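Local coordinates for tryptophan halogenase superfamily (Brevundimonas sp. BAL3, PDB 6FRL), which is a flavin-dependent halogenase of the tryptophan halogenase superfamily that prefers bromination over chlorination, at residues Q123-D128 with P461-P466; G115-W120 with A429-R434. All coordinates share one frame; numbering follows the deposited sequence.

Contact 1 of 2, residues Q123-D128 with P461-P466; sequences QRRAGD and PDHHDP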
loop_
_atom_site.group_PDB
_atom_site.type_symbol
_atom_site.label_atom_id
_atom_site.label_comp_id
_atom_site.label_asym_id
_atom_site.label_seq_id
_atom_site.Cartn_x
_atom_site.Cartn_y
_atom_site.Cartn_z
ATOM N N GLN B 123 -17.997 23.707 -3.241
ATOM C CA GLN B 123 -18.631 24.476 -4.326
ATOM C C GLN B 123 -20.026 23.951 -4.627
ATOM O O GLN B 123 -20.951 24.714 -4.883
ATOM C CB GLN B 123 -17.756 24.486 -5.586
ATOM C CG GLN B 123 -18.066 25.605 -6.585
ATOM C CD GLN B 123 -17.811 27.020 -6.045
ATOM O OE1 GLN B 123 -16.947 27.258 -5.192
ATOM N NE2 GLN B 123 -18.600 27.959 -6.530
ATOM N N ARG B 124 -20.186 22.642 -4.574
ATOM C CA ARG B 124 -21.501 22.047 -4.757
ATOM C C ARG B 124 -22.472 22.522 -3.677
ATOM O O ARG B 124 -23.652 22.679 -3.954
ATOM C CB ARG B 124 -21.411 20.516 -4.755
ATOM C CG ARG B 124 -22.733 19.835 -4.958
ATOM C CD ARG B 124 -22.586 18.337 -4.908
ATOM N NE ARG B 124 -23.862 17.678 -5.208
ATOM C CZ ARG B 124 -24.735 17.232 -4.304
ATOM N NH1 ARG B 124 -24.464 17.241 -2.986
ATOM N NH2 ARG B 124 -25.857 16.680 -4.733
ATOM N N ARG B 125 -21.961 22.724 -2.462
ATOM C CA ARG B 125 -22.756 23.209 -1.333
ATOM C C ARG B 125 -23.256 24.630 -1.641
ATOM O O ARG B 125 -24.423 24.945 -1.410
ATOM C CB ARG B 125 -21.907 23.170 -0.051
ATOM C CG ARG B 125 -22.624 23.333 1.270
ATOM C CD ARG B 125 -21.652 23.666 2.403
ATOM N NE ARG B 125 -20.977 22.461 2.900
ATOM C CZ ARG B 125 -21.515 21.566 3.740
ATOM N NH1 ARG B 125 -22.772 21.686 4.185
ATOM N NH2 ARG B 125 -20.791 20.516 4.131
ATOM N N ALA B 126 -22.385 25.458 -2.216
ATOM C CA ALA B 126 -22.719 26.841 -2.562
ATOM C C ALA B 126 -23.502 27.055 -3.861
ATOM O O ALA B 126 -23.616 28.202 -4.285
ATOM C CB ALA B 126 -21.453 27.693 -2.581
ATOM N N GLY B 127 -24.031 26.005 -4.498
ATOM C CA GLY B 127 -25.009 26.183 -5.591
ATOM C C GLY B 127 -24.635 25.728 -7.005
ATOM O O GLY B 127 -25.515 25.377 -7.799
ATOM N N ASP B 128 -23.337 25.753 -7.333
ATOM C CA ASP B 128 -22.790 25.130 -8.570
ATOM C C ASP B 128 -23.280 23.669 -8.802
ATOM O O ASP B 128 -23.190 22.812 -7.903
ATOM C CB ASP B 128 -21.257 25.123 -8.500
ATOM C CG ASP B 128 -20.598 24.809 -9.824
ATOM O OD1 ASP B 128 -21.210 24.137 -10.679
ATOM O OD2 ASP B 128 -19.449 25.268 -10.004
ATOM N N PRO B 461 -20.741 12.998 1.434
ATOM C CA PRO B 461 -20.576 13.246 2.858
ATOM C C PRO B 461 -21.279 14.485 3.355
ATOM O O PRO B 461 -21.508 15.393 2.571
ATOM C CB PRO B 461 -19.062 13.432 3.036
ATOM C CG PRO B 461 -18.467 13.513 1.688
ATOM C CD PRO B 461 -19.456 12.950 0.719
ATOM N N ASP B 462 -21.561 14.519 4.658
ATOM C CA ASP B 462 -22.275 15.644 5.308
ATOM C C ASP B 462 -21.303 16.809 5.373
ATOM O O ASP B 462 -21.634 17.901 4.910
ATOM C CB ASP B 462 -22.776 15.326 6.751
ATOM C CG ASP B 462 -22.698 13.809 7.122
ATOM O OD1 ASP B 462 -23.257 12.998 6.355
ATOM O OD2 ASP B 462 -22.085 13.455 8.174
ATOM N N HIS B 463 -20.117 16.567 5.940
ATOM C CA HIS B 463 -19.031 17.553 5.888
ATOM C C HIS B 463 -17.753 17.068 5.196
ATOM O O HIS B 463 -17.199 15.960 5.450
ATOM C CB HIS B 463 -18.676 18.228 7.222
ATOM C CG HIS B 463 -18.314 19.679 7.059
ATOM N ND1 HIS B 463 -17.017 20.122 6.890
ATOM C CD2 HIS B 463 -19.098 20.785 7.001
ATOM C CE1 HIS B 463 -17.017 21.439 6.760
ATOM N NE2 HIS B 463 -18.267 21.864 6.815
ATOM N N HIS B 464 -17.318 17.918 4.266
ATOM C CA HIS B 464 -15.967 17.895 3.651
ATOM C C HIS B 464 -14.858 18.346 4.656
ATOM O O HIS B 464 -15.141 18.709 5.800
ATOM C CB HIS B 464 -15.957 18.750 2.350
ATOM C CG HIS B 464 -16.291 20.203 2.550
ATOM N ND1 HIS B 464 -17.513 20.744 2.211
ATOM C CD2 HIS B 464 -15.551 21.225 3.042
ATOM C CE1 HIS B 464 -17.515 22.036 2.501
ATOM N NE2 HIS B 464 -16.333 22.355 2.999
ATOM N N ASP B 465 -13.605 18.322 4.209
ATOM C CA ASP B 465 -12.414 18.673 5.015
ATOM C C ASP B 465 -12.401 20.197 5.310
ATOM O O ASP B 465 -12.389 20.970 4.370
ATOM C CB ASP B 465 -11.169 18.236 4.211
ATOM C CG ASP B 465 -9.869 18.378 4.962
ATOM O OD1 ASP B 465 -9.687 19.311 5.768
ATOM O OD2 ASP B 465 -8.984 17.534 4.713
ATOM N N PRO B 466 -12.377 20.635 6.601
ATOM C CA PRO B 466 -12.552 22.087 6.911
ATOM C C PRO B 466 -11.381 23.020 6.591
ATOM O O PRO B 466 -11.522 24.227 6.768
ATOM C CB PRO B 466 -12.805 22.115 8.415
ATOM C CG PRO B 466 -12.079 20.920 8.912
ATOM C CD PRO B 466 -12.113 19.861 7.829
#
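A side-chain-to-main-chain hydrogen bond joins Arg125, in the last turn of helix 116-125, to Asp462 in the loop between helices 447-456 and 473-492, with His463 and His464 packed beside it. The backbones stay well apart, with 9.9 Å between the CA atoms of Arg125 and His463, so one long side chain spans the gap. Its CG lies anti to the backbone N, and a bend at chi3 (-80°) turns the guanidinium onto the loop. There Arg125 NH2 donates to Asp462 O at 2.9 Å, in the carbonyl plane and with a moderately bent N-H...O angle of 142°. The Asp462 carboxylate instead forms a salt bridge with Arg373 of the second subunit.

The contact illustrates how an arginine at the C-terminal end of a helix can reach a loop carbonyl more than 330 residues further along the chain, here in an outlying, largely helical part of the halogenase fold. The helix ends at Arg125.

Two imidazoles lie beside the guanidinium. His463 CD2 approaches Arg125 NH2 obliquely at 3.3 Å, the two planes 31° apart, while His464 CE1 lies at the guanidinium edge, 3.5 Å from Arg125 NE. His463 ND1 also donates to His464 O, which restrains the rotation of its ring, and Asp469 holds His464 through NE2. An alanine in place of His463 would probably strip the packing from one part of the guanidinium and leave His464 O without the ND1 donor. Nearby, Arg124 makes a cation-pi contact with Tyr460.

Contact 2 of 2, residues G115-W120 with A429-R434; sequences GFHHYW and ALWTAR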
loop_
_atom_site.group_PDB
_atom_site.type_symbol
_atom_site.label_atom_id
_atom_site.label_comp_id
_atom_site.label_asym_id
_atom_site.label_seq_id
_atom_site.Cartn_x
_atom_site.Cartn_y
_atom_site.Cartn_z
ATOM N N GLY B 115 -7.727 16.175 -1.090
ATOM C CA GLY B 115 -8.288 15.560 -2.263
ATOM C C GLY B 115 -9.235 16.519 -2.963
ATOM O O GLY B 115 -10.046 17.218 -2.320
ATOM N N PHE B 116 -9.162 16.507 -4.289
ATOM C CA PHE B 116 -10.017 17.360 -5.089
ATOM C C PHE B 116 -11.498 17.335 -4.699
ATOM O O PHE B 116 -12.138 18.387 -4.649
ATOM C CB PHE B 116 -9.897 16.986 -6.562
ATOM C CG PHE B 116 -10.823 17.772 -7.442
ATOM C CD1 PHE B 116 -10.574 19.101 -7.699
ATOM C CD2 PHE B 116 -11.931 17.170 -8.009
ATOM C CE1 PHE B 116 -11.434 19.822 -8.492
ATOM C CE2 PHE B 116 -12.782 17.881 -8.814
ATOM C CZ PHE B 116 -12.547 19.217 -9.042
ATOM N N HIS B 117 -12.049 16.138 -4.471
ATOM C CA HIS B 117 -13.477 15.994 -4.216
ATOM C C HIS B 117 -14.025 16.883 -3.066
ATOM O O HIS B 117 -15.192 17.290 -3.123
ATOM C CB HIS B 117 -13.862 14.534 -4.029
ATOM C CG HIS B 117 -13.292 13.885 -2.804
ATOM N ND1 HIS B 117 -12.034 13.323 -2.773
ATOM C CD2 HIS B 117 -13.840 13.649 -1.586
ATOM C CE1 HIS B 117 -11.827 12.773 -1.589
ATOM N NE2 HIS B 117 -12.899 12.979 -0.840
ATOM N N HIS B 118 -13.181 17.213 -2.081
ATOM C CA HIS B 118 -13.559 18.126 -0.972
ATOM C C HIS B 118 -13.829 19.554 -1.459
ATOM O O HIS B 118 -14.844 20.131 -1.128
ATOM C CB HIS B 118 -12.489 18.152 0.134
ATOM C CG HIS B 118 -12.288 16.825 0.801
ATOM N ND1 HIS B 118 -13.305 16.176 1.470
ATOM C CD2 HIS B 118 -11.211 16.014 0.875
ATOM C CE1 HIS B 118 -12.853 15.038 1.957
ATOM N NE2 HIS B 118 -11.590 14.907 1.593
ATOM N N TYR B 119 -12.940 20.089 -2.286
ATOM C CA TYR B 119 -13.158 21.387 -2.891
ATOM C C TYR B 119 -14.435 21.362 -3.778
ATOM O O TYR B 119 -15.275 22.274 -3.704
ATOM C CB TYR B 119 -11.938 21.808 -3.702
ATOM C CG TYR B 119 -10.675 21.990 -2.891
ATOM C CD1 TYR B 119 -10.387 23.194 -2.248
ATOM C CD2 TYR B 119 -9.745 20.952 -2.782
ATOM C CE1 TYR B 119 -9.211 23.350 -1.500
ATOM C CE2 TYR B 119 -8.559 21.086 -2.046
ATOM C CZ TYR B 119 -8.291 22.282 -1.412
ATOM O OH TYR B 119 -7.121 22.385 -0.686
ATOM N N TRP B 120 -14.603 20.296 -4.579
ATOM C CA TRP B 120 -15.808 20.116 -5.389
ATOM C C TRP B 120 -17.071 20.093 -4.529
ATOM O O TRP B 120 -18.095 20.680 -4.901
ATOM C CB TRP B 120 -15.735 18.834 -6.216
ATOM C CG TRP B 120 -16.929 18.622 -7.092
ATOM C CD1 TRP B 120 -17.195 19.229 -8.287
ATOM C CD2 TRP B 120 -18.034 17.767 -6.822
ATOM N NE1 TRP B 120 -18.400 18.784 -8.791
ATOM C CE2 TRP B 120 -18.936 17.886 -7.908
ATOM C CE3 TRP B 120 -18.347 16.904 -5.773
ATOM C CZ2 TRP B 120 -20.153 17.172 -7.968
ATOM C CZ3 TRP B 120 -19.562 16.193 -5.823
ATOM C CH2 TRP B 120 -20.445 16.334 -6.918
ATOM N N ALA B 429 -19.456 3.969 5.915
ATOM C CA ALA B 429 -19.582 4.825 7.118
ATOM C C ALA B 429 -18.516 5.944 7.184
ATOM O O ALA B 429 -18.842 7.070 7.530
ATOM C CB ALA B 429 -19.590 3.983 8.412
ATOM N N LEU B 430 -17.272 5.651 6.853
ATOM C CA LEU B 430 -16.237 6.704 6.859
ATOM C C LEU B 430 -16.427 7.658 5.679
ATOM O O LEU B 430 -16.123 8.842 5.803
ATOM C CB LEU B 430 -14.826 6.154 6.890
ATOM C CG LEU B 430 -13.726 7.213 7.067
ATOM C CD1 LEU B 430 -13.755 7.878 8.450
ATOM C CD2 LEU B 430 -12.346 6.629 6.766
ATOM N N TRP B 431 -16.954 7.171 4.555
ATOM C CA TRP B 431 -17.187 8.038 3.402
ATOM C C TRP B 431 -18.260 9.081 3.750
ATOM O O TRP B 431 -18.028 10.288 3.580
ATOM C CB TRP B 431 -17.595 7.239 2.165
ATOM C CG TRP B 431 -18.112 8.121 1.055
ATOM C CD1 TRP B 431 -19.406 8.278 0.668
ATOM C CD2 TRP B 431 -17.336 9.026 0.266
ATOM N NE1 TRP B 431 -19.479 9.197 -0.339
ATOM C CE2 TRP B 431 -18.225 9.687 -0.596
ATOM C CE3 TRP B 431 -15.983 9.360 0.230
ATOM C CZ2 TRP B 431 -17.801 10.657 -1.526
ATOM C CZ3 TRP B 431 -15.546 10.317 -0.696
ATOM C CH2 TRP B 431 -16.459 10.960 -1.554
ATOM N N THR B 432 -19.402 8.631 4.286
ATOM C CA THR B 432 -20.502 9.569 4.640
ATOM C C THR B 432 -20.151 10.485 5.827
ATOM O O THR B 432 -20.583 11.624 5.874
ATOM C CB THR B 432 -21.871 8.883 4.883
ATOM O OG1 THR B 432 -21.888 8.342 6.183
ATOM C CG2 THR B 432 -22.149 7.758 3.859
ATOM N N ALA B 433 -19.343 10.001 6.752
ATOM C CA ALA B 433 -18.917 10.789 7.910
ATOM C C ALA B 433 -17.887 11.836 7.570
ATOM O O ALA B 433 -17.879 12.889 8.182
ATOM C CB ALA B 433 -18.361 9.899 8.997
ATOM N N ARG B 434 -16.985 11.543 6.640
ATOM C CA ARG B 434 -15.823 12.408 6.486
ATOM C C ARG B 434 -15.263 12.599 5.070
ATOM O O ARG B 434 -14.379 13.455 4.870
ATOM C CB ARG B 434 -14.749 11.884 7.456
ATOM C CG ARG B 434 -13.481 12.713 7.642
ATOM C CD ARG B 434 -13.692 14.192 7.898
ATOM N NE ARG B 434 -12.401 14.890 7.927
ATOM C CZ ARG B 434 -11.644 15.159 6.845
ATOM N NH1 ARG B 434 -12.007 14.799 5.601
ATOM N NH2 ARG B 434 -10.492 15.795 6.988
#
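His117 meets the six-membered ring of Trp431 at a slant, the ring centroids 5.4 Å apart and the planes inclined at 38°. This is buried aromatic packing between the first turn of helix 116-125 and the last part of helix 422-434, two helices far apart in sequence that come together in a largely helical part of the flavin-dependent halogenase fold, well out from the centre of the chain. The two side chains come from opposite directions: His117 CD2 meets Trp431 CH2 at 3.8 Å, and Trp431 CZ3 sits as near to the imidazole. The chi1 of His117, 66°, puts its ring between the backbone N and the carbonyl carbon, pointing across to the other helix.

Each ring is also held through a nitrogen. His117 NE2 bonds to Gly435 O, just past the segment that carries Trp431, and Trp431 NE1 to Leu459 O, while Tyr454 stacks on the indole. The imidazole of His117 lies against that of its neighbour in sequence, with His117 NE2 3.3 Å above one face of the His118 ring.

His118 extends the contact toward Arg434 without any hydrogen bond across the two segments. Its ring edge faces Arg434 O, at 3.6 Å from His118 CE1. Arg434 is committed elsewhere, its NE donating to Phe369 O of the second subunit. Its guanidinium turns an edge to the imidazole, with Arg434 NH1 3.7 Å from His118 CE1 and the two planes 80° apart.

In the fold
Contacts 1 and 2 share helix 116-125, contact 2 using its start and contact 1 its end, and their centres lie about 9 Å apart. Their partner segments, 429-434 and 461-466, also meet directly: Asp462 N is 3.3 Å from Thr432 O, a probable hydrogen bond, and Asp465 OD2 forms a long, weak ion pair with Arg434 NH2. Asp465 N packs against His118 ND1 at 3.5 Å, so loop 461-466 lies against both helices. The centres lie about 32 Å (contact 1) and 26 Å (contact 2) from the centre of the chain, and both contacts touch the second subunit, placing them at the dimer interface; no flavin or substrate site is identified at either.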